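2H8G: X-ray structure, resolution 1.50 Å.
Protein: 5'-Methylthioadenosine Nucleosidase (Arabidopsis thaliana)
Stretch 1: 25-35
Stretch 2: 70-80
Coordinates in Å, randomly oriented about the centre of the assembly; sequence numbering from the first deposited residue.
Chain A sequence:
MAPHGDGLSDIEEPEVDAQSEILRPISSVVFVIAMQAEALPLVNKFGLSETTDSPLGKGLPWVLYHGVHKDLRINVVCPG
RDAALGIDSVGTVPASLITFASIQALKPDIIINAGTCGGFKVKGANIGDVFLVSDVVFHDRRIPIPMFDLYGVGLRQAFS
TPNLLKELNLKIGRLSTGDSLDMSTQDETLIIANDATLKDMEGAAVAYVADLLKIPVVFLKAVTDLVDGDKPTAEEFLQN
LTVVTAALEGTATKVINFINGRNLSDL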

ATOM      1  N   PRO A  25      13.828 -10.370 -27.477  1.00 33.05           N
ATOM      2  CA  PRO A  25      13.513  -8.945 -27.367  1.00 32.74           C
ATOM      3  C   PRO A  25      12.276  -8.707 -26.502  1.00 32.26           C
ATOM      4  O   PRO A  25      11.372  -9.541 -26.450  1.00 31.43           O
ATOM      5  CB  PRO A  25      13.275  -8.530 -28.818  1.00 34.61           C
ATOM      6  CG  PRO A  25      14.164  -9.463 -29.583  1.00 34.50           C
ATOM      7  CD  PRO A  25      13.912 -10.777 -28.891  1.00 34.45           C
ATOM      8  N   ILE A  26      12.254  -7.568 -25.819  1.00 31.35           N
ATOM      9  CA  ILE A  26      11.128  -7.194 -24.978  1.00 30.99           C
ATOM     10  C   ILE A  26       9.880  -7.218 -25.852  1.00 30.11           C
ATOM     11  O   ILE A  26       9.907  -6.738 -26.986  1.00 31.10           O
ATOM     12  CB  ILE A  26      11.331  -5.776 -24.408  1.00 29.86           C
ATOM     13  CG1 ILE A  26      12.532  -5.777 -23.462  1.00 30.22           C
ATOM     14  CG2 ILE A  26      10.068  -5.303 -23.705  1.00 30.75           C
ATOM     15  CD1 ILE A  26      12.979  -4.399 -23.036  1.00 29.54           C
ATOM     16  N   SER A  27       8.790  -7.777 -25.338  1.00 29.73           N
ATOM     17  CA  SER A  27       7.560  -7.856 -26.116  1.00 31.00           C
ATOM     18  C   SER A  27       6.381  -7.130 -25.485  1.00 30.07           C
ATOM     19  O   SER A  27       5.437  -6.755 -26.182  1.00 30.73           O
ATOM     20  CB  SER A  27       7.182  -9.320 -26.358  1.00 31.33           C
ATOM     21  OG  SER A  27       6.889  -9.982 -25.141  1.00 34.49           O
ATOM     22  N   SER A  28       6.427  -6.925 -24.171  1.00 29.57           N
ATOM     23  CA  SER A  28       5.335  -6.244 -23.491  1.00 28.96           C
ATOM     24  C   SER A  28       5.832  -5.299 -22.408  1.00 27.15           C
ATOM     25  O   SER A  28       6.762  -5.615 -21.667  1.00 25.45           O
ATOM     26  CB  SER A  28       4.374  -7.262 -22.872  1.00 31.25           C
ATOM     27  OG  SER A  28       4.997  -7.995 -21.830  1.00 34.71           O
ATOM     28  N   VAL A  29       5.195  -4.138 -22.328  1.00 25.92           N
ATOM     29  CA  VAL A  29       5.547  -3.128 -21.341  1.00 25.67           C
ATOM     30  C   VAL A  29       4.278  -2.652 -20.658  1.00 24.20           C
ATOM     31  O   VAL A  29       3.253  -2.463 -21.309  1.00 23.72           O
ATOM     32  CB  VAL A  29       6.212  -1.903 -22.001  1.00 25.91           C
ATOM     33  CG1 VAL A  29       6.565  -0.864 -20.940  1.00 26.24           C
ATOM     34  CG2 VAL A  29       7.448  -2.332 -22.775  1.00 28.59           C
ATOM     35  N   VAL A  30       4.346  -2.466 -19.344  1.00 24.06           N
ATOM     36  CA  VAL A  30       3.202  -1.965 -18.599  1.00 21.85           C
ATOM     37  C   VAL A  30       3.590  -0.650 -17.944  1.00 21.00           C
ATOM     38  O   VAL A  30       4.605  -0.575 -17.248  1.00 22.21           O
ATOM     39  CB  VAL A  30       2.752  -2.928 -17.472  1.00 23.48           C
ATOM     40  CG1 VAL A  30       1.770  -2.217 -16.546  1.00 24.48           C
ATOM     41  CG2 VAL A  30       2.089  -4.164 -18.064  1.00 23.41           C
ATOM     42  N   PHE A  31       2.804   0.388 -18.202  1.00 19.60           N
ATOM     43  CA  PHE A  31       3.028   1.685 -17.576  1.00 19.24           C
ATOM     44  C   PHE A  31       2.062   1.750 -16.404  1.00 19.39           C
ATOM     45  O   PHE A  31       0.872   1.482 -16.570  1.00 20.22           O
ATOM     46  CB  PHE A  31       2.675   2.851 -18.508  1.00 19.47           C
ATOM     47  CG  PHE A  31       3.754   3.216 -19.485  1.00 20.15           C
ATOM     48  CD1 PHE A  31       3.940   2.477 -20.649  1.00 24.95           C
ATOM     49  CD2 PHE A  31       4.574   4.319 -19.253  1.00 20.50           C
ATOM     50  CE1 PHE A  31       4.926   2.832 -21.571  1.00 25.31           C
ATOM     51  CE2 PHE A  31       5.565   4.683 -20.170  1.00 21.88           C
ATOM     52  CZ  PHE A  31       5.738   3.937 -21.331  1.00 26.63           C
ATOM     53  N   VAL A  32       2.572   2.078 -15.221  1.00 19.16           N
ATOM     54  CA  VAL A  32       1.721   2.234 -14.051  1.00 18.36           C
ATOM     55  C   VAL A  32       1.698   3.743 -13.856  1.00 19.15           C
ATOM     56  O   VAL A  32       2.738   4.357 -13.604  1.00 18.41           O
ATOM     57  CB  VAL A  32       2.317   1.554 -12.807  1.00 16.99           C
ATOM     58  CG1 VAL A  32       1.498   1.926 -11.579  1.00 18.31           C
ATOM     59  CG2 VAL A  32       2.319   0.040 -12.997  1.00 17.80           C
ATOM     60  N   ILE A  33       0.519   4.339 -14.015  1.00 18.27           N
ATOM     61  CA  ILE A  33       0.353   5.788 -13.904  1.00 18.74           C
ATOM     62  C   ILE A  33      -0.788   6.109 -12.943  1.00 18.86           C
ATOM     63  O   ILE A  33      -1.922   5.668 -13.130  1.00 21.24           O
ATOM     64  CB  ILE A  33       0.082   6.393 -15.302  1.00 19.93           C
ATOM     65  CG1 ILE A  33       1.233   6.006 -16.243  1.00 19.98           C
ATOM     66  CG2 ILE A  33      -0.056   7.907 -15.214  1.00 20.33           C
ATOM     67  CD1 ILE A  33       1.098   6.520 -17.667  1.00 21.59           C
ATOM     68  N   ALA A  34      -0.477   6.894 -11.916  1.00 18.33           N
ATOM     69  CA  ALA A  34      -1.443   7.242 -10.879  1.00 18.30           C
ATOM     70  C   ALA A  34      -2.635   8.099 -11.285  1.00 20.12           C
ATOM     71  O   ALA A  34      -3.756   7.842 -10.845  1.00 21.43           O
ATOM     72  CB  ALA A  34      -0.724   7.910  -9.722  1.00 18.97           C
ATOM     73  N   MET A  35      -2.396   9.122 -12.097  1.00 21.29           N
ATOM     74  CA  MET A  35      -3.470  10.025 -12.514  1.00 22.37           C
ATOM     75  C   MET A  35      -3.861   9.838 -13.975  1.00 24.63           C
ATOM     76  O   MET A  35      -3.004   9.740 -14.846  1.00 23.59           O
ATOM     77  CB  MET A  35      -3.040  11.476 -12.287  1.00 24.45           C
ATOM     78  CG  MET A  35      -2.624  11.781 -10.856  1.00 26.61           C
ATOM     79  SD  MET A  35      -2.043  13.481 -10.658  1.00 31.37           S
ATOM     80  CE  MET A  35      -3.602  14.356 -10.508  1.00 31.64           C
ATOM     81  N   LYS A  70       4.700  -0.934 -33.095  1.00 41.99           N
ATOM     82  CA  LYS A  70       5.787  -1.700 -33.685  1.00 41.80           C
ATOM     83  C   LYS A  70       5.783  -3.127 -33.152  1.00 41.06           C
ATOM     84  O   LYS A  70       4.793  -3.843 -33.294  1.00 41.65           O
ATOM     85  CB  LYS A  70       7.132  -1.029 -33.392  1.00 43.00           C
ATOM     86  CG  LYS A  70       7.259   0.365 -33.989  1.00 45.19           C
ATOM     87  CD  LYS A  70       8.586   1.011 -33.634  1.00 46.25           C
ATOM     88  CE  LYS A  70       8.663   2.431 -34.173  1.00 46.84           C
ATOM     89  NZ  LYS A  70       9.941   3.104 -33.807  1.00 48.76           N
ATOM     90  N   ASP A  71       6.882  -3.536 -32.529  1.00 39.98           N
ATOM     91  CA  ASP A  71       6.992  -4.888 -31.995  1.00 39.95           C
ATOM     92  C   ASP A  71       6.751  -4.955 -30.489  1.00 38.57           C
ATOM     93  O   ASP A  71       7.176  -5.904 -29.830  1.00 39.41           O
ATOM     94  CB  ASP A  71       8.375  -5.462 -32.313  1.00 42.45           C
ATOM     95  CG  ASP A  71       8.727  -5.354 -33.787  1.00 44.64           C
ATOM     96  OD1 ASP A  71       8.968  -4.224 -34.265  1.00 45.93           O
ATOM     97  OD2 ASP A  71       8.759  -6.400 -34.470  1.00 47.32           O
ATOM     98  N   LEU A  72       6.066  -3.955 -29.945  1.00 35.93           N
ATOM     99  CA  LEU A  72       5.796  -3.927 -28.513  1.00 34.03           C
ATOM    100  C   LEU A  72       4.324  -3.806 -28.148  1.00 33.35           C
ATOM    101  O   LEU A  72       3.594  -2.992 -28.712  1.00 33.40           O
ATOM    102  CB  LEU A  72       6.548  -2.766 -27.850  1.00 34.43           C
ATOM    103  CG  LEU A  72       8.061  -2.858 -27.657  1.00 34.97           C
ATOM    104  CD1 LEU A  72       8.574  -1.533 -27.107  1.00 36.32           C
ATOM    105  CD2 LEU A  72       8.393  -3.996 -26.704  1.00 36.97           C
ATOM    106  N   ARG A  73       3.896  -4.629 -27.197  1.00 32.63           N
ATOM    107  CA  ARG A  73       2.531  -4.575 -26.705  1.00 33.22           C
ATOM    108  C   ARG A  73       2.612  -3.545 -25.589  1.00 31.25           C
ATOM    109  O   ARG A  73       3.460  -3.657 -24.706  1.00 32.33           O
ATOM    110  CB  ARG A  73       2.100  -5.925 -26.131  1.00 36.53           C
ATOM    111  CG  ARG A  73       1.878  -7.009 -27.172  1.00 41.15           C
ATOM    112  CD  ARG A  73       1.488  -8.326 -26.514  1.00 45.43           C
ATOM    113  NE  ARG A  73       1.042  -9.317 -27.491  1.00 49.76           N
ATOM    114  CZ  ARG A  73      -0.057  -9.196 -28.228  1.00 50.96           C
ATOM    115  NH1 ARG A  73      -0.829  -8.124 -28.101  1.00 52.32           N
ATOM    116  NH2 ARG A  73      -0.389 -10.146 -29.093  1.00 52.10           N
ATOM    117  N   ILE A  74       1.756  -2.534 -25.638  1.00 30.03           N
ATOM    118  CA  ILE A  74       1.775  -1.497 -24.618  1.00 29.63           C
ATOM    119  C   ILE A  74       0.512  -1.500 -23.777  1.00 29.39           C
ATOM    120  O   ILE A  74      -0.597  -1.412 -24.299  1.00 29.80           O
ATOM    121  CB  ILE A  74       1.933  -0.097 -25.242  1.00 30.37           C
ATOM    122  CG1 ILE A  74       3.194  -0.051 -26.103  1.00 31.56           C
ATOM    123  CG2 ILE A  74       2.003   0.958 -24.140  1.00 31.27           C
ATOM    124  CD1 ILE A  74       3.402   1.268 -26.807  1.00 32.64           C
ATOM    125  N   ASN A  75       0.694  -1.605 -22.467  1.00 28.61           N
ATOM    126  CA  ASN A  75      -0.422  -1.591 -21.540  1.00 28.71           C
ATOM    127  C   ASN A  75      -0.208  -0.421 -20.590  1.00 27.66           C
ATOM    128  O   ASN A  75       0.909  -0.173 -20.143  1.00 29.75           O
ATOM    129  CB  ASN A  75      -0.480  -2.903 -20.748  1.00 29.55           C
ATOM    130  CG  ASN A  75      -0.862  -4.092 -21.612  1.00 31.75           C
ATOM    131  OD1 ASN A  75      -0.159  -5.105 -21.645  1.00 35.06           O
ATOM    132  ND2 ASN A  75      -1.982  -3.977 -22.314  1.00 33.36           N
ATOM    133  N   VAL A  76      -1.271   0.324 -20.318  1.00 26.74           N
ATOM    134  CA  VAL A  76      -1.194   1.451 -19.395  1.00 25.54           C
ATOM    135  C   VAL A  76      -2.282   1.227 -18.356  1.00 25.62           C
ATOM    136  O   VAL A  76      -3.455   1.091 -18.700  1.00 24.90           O
ATOM    137  CB  VAL A  76      -1.448   2.799 -20.106  1.00 26.99           C
ATOM    138  CG1 VAL A  76      -1.418   3.935 -19.090  1.00 27.18           C
ATOM    139  CG2 VAL A  76      -0.393   3.028 -21.174  1.00 27.01           C
ATOM    140  N   VAL A  77      -1.897   1.178 -17.085  1.00 22.36           N
ATOM    141  CA  VAL A  77      -2.867   0.949 -16.026  1.00 22.67           C
ATOM    142  C   VAL A  77      -2.906   2.098 -15.030  1.00 22.11           C
ATOM    143  O   VAL A  77      -1.868   2.625 -14.625  1.00 20.89           O
ATOM    144  CB  VAL A  77      -2.571  -0.370 -15.285  1.00 22.51           C
ATOM    145  CG1 VAL A  77      -2.604  -1.521 -16.271  1.00 25.60           C
ATOM    146  CG2 VAL A  77      -1.215  -0.301 -14.600  1.00 24.54           C
ATOM    147  N   CYS A  78      -4.122   2.485 -14.653  1.00 21.47           N
ATOM    148  CA  CYS A  78      -4.350   3.576 -13.713  1.00 21.07           C
ATOM    149  C   CYS A  78      -5.324   3.108 -12.644  1.00 22.08           C
ATOM    150  O   CYS A  78      -6.249   2.347 -12.937  1.00 21.31           O
ATOM    151  CB  CYS A  78      -4.959   4.779 -14.433  1.00 21.72           C
ATOM    152  SG  CYS A  78      -4.015   5.373 -15.844  1.00 25.76           S
ATOM    153  N   PRO A  79      -5.141   3.565 -11.393  1.00 20.64           N
ATOM    154  CA  PRO A  79      -6.019   3.181 -10.284  1.00 23.80           C
ATOM    155  C   PRO A  79      -7.458   3.657 -10.485  1.00 25.03           C
ATOM    156  O   PRO A  79      -8.387   3.126  -9.876  1.00 26.14           O
ATOM    157  CB  PRO A  79      -5.342   3.820  -9.071  1.00 24.81           C
ATOM    158  CG  PRO A  79      -4.677   5.028  -9.651  1.00 25.34           C
ATOM    159  CD  PRO A  79      -4.084   4.483 -10.931  1.00 22.37           C
ATOM    160  N   GLY A  80      -7.629   4.663 -11.336  1.00 24.55           N
ATOM    161  CA  GLY A  80      -8.956   5.175 -11.628  1.00 25.53           C
ATOM    162  C   GLY A  80      -9.574   6.081 -10.584  1.00 26.17           C
ATOM    163  O   GLY A  80      -8.925   6.492  -9.620  1.00 25.68           O
TER
HETATM  164  O   HOH W   1       8.920  -7.950 -29.641  1.00 49.14           O
HETATM  165  O   HOH W   2       2.459  -6.697 -20.306  1.00 36.63           O
HETATM  166  O   HOH W   3      -6.088   7.090 -11.903  1.00 25.81           O

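Two parallel strands lie side by side with their N-to-C directions 20° apart, and the backbone supplies nearly all the polar bonding between them. The ladder follows the classic parallel pattern, in which one residue of a strand reaches both ways to two residues of its neighbor. V29 gives its N to R73 O (3.0 Å) and receives N75 N at its O (2.9 Å); F31 does the same with N75 O (2.8 Å from F31 N) and V77 N (2.8 Å from F31 O). The ladder opens with R73 N donating to S27 O at 2.8 Å and closes with I33 N donating to V77 O at 3.0 Å. The N-H...O angles, 160° to 179°, are close to straight. Thus R73, N75 and V77 spend both backbone groups on stretch 1, whereas the N and O of S28, V30 and V32 find no hydrogen-bonding partner in stretch 2. The intervening residues still contribute: the CA-H of V30 approaches N75 O (CA to O 3.3 Å), and that of V76 approaches F31 O (CA to O 3.5 Å), so these acceptors each receive a CA-H contact besides an N-H.

Beyond the ladder, water takes over. Water 1 donates to I26 O (3.1 Å from its O) and to D71 O (2.7 Å from its O), joining two carbonyls that, as acceptors, could not bond each other. At the other end, water 3 donates to A34 O (2.7 Å from its O) and accepts from G80 N (2.9 Å to its O). G80 has a phi of 78°, a conformation that favors glycine.

Side chains alternate between the sheet's faces. On one, V30 and V32 pack on V77, whose CG2 lies 4.0 Å from V30 CG1 and 3.9 Å from V32 CG2; beta-branched valine suits an extended backbone and fills such a buried seam compactly. S28 and N75 share this face, and water 2 links them only weakly, at 3.2 Å from its O to S28 OG and 3.3 Å to N75 OD1. S28 OG is also hydrogen-bonded elsewhere in the structure.

The opposite face carries V29, F31, I74 and V76, all buried and without polar side-chain groups to satisfy. F31 CB sits 4.1 Å from V76 CG2, and its ring atom CD1 is 4.3 Å from I74 CG2. Near the start of the contact, the CA-to-CB bond of L72 points sideways, but the end of the side chain comes nearer to stretch 1, bringing CD2 within 3.7 Å of I26 CG2 and adding apolar cover.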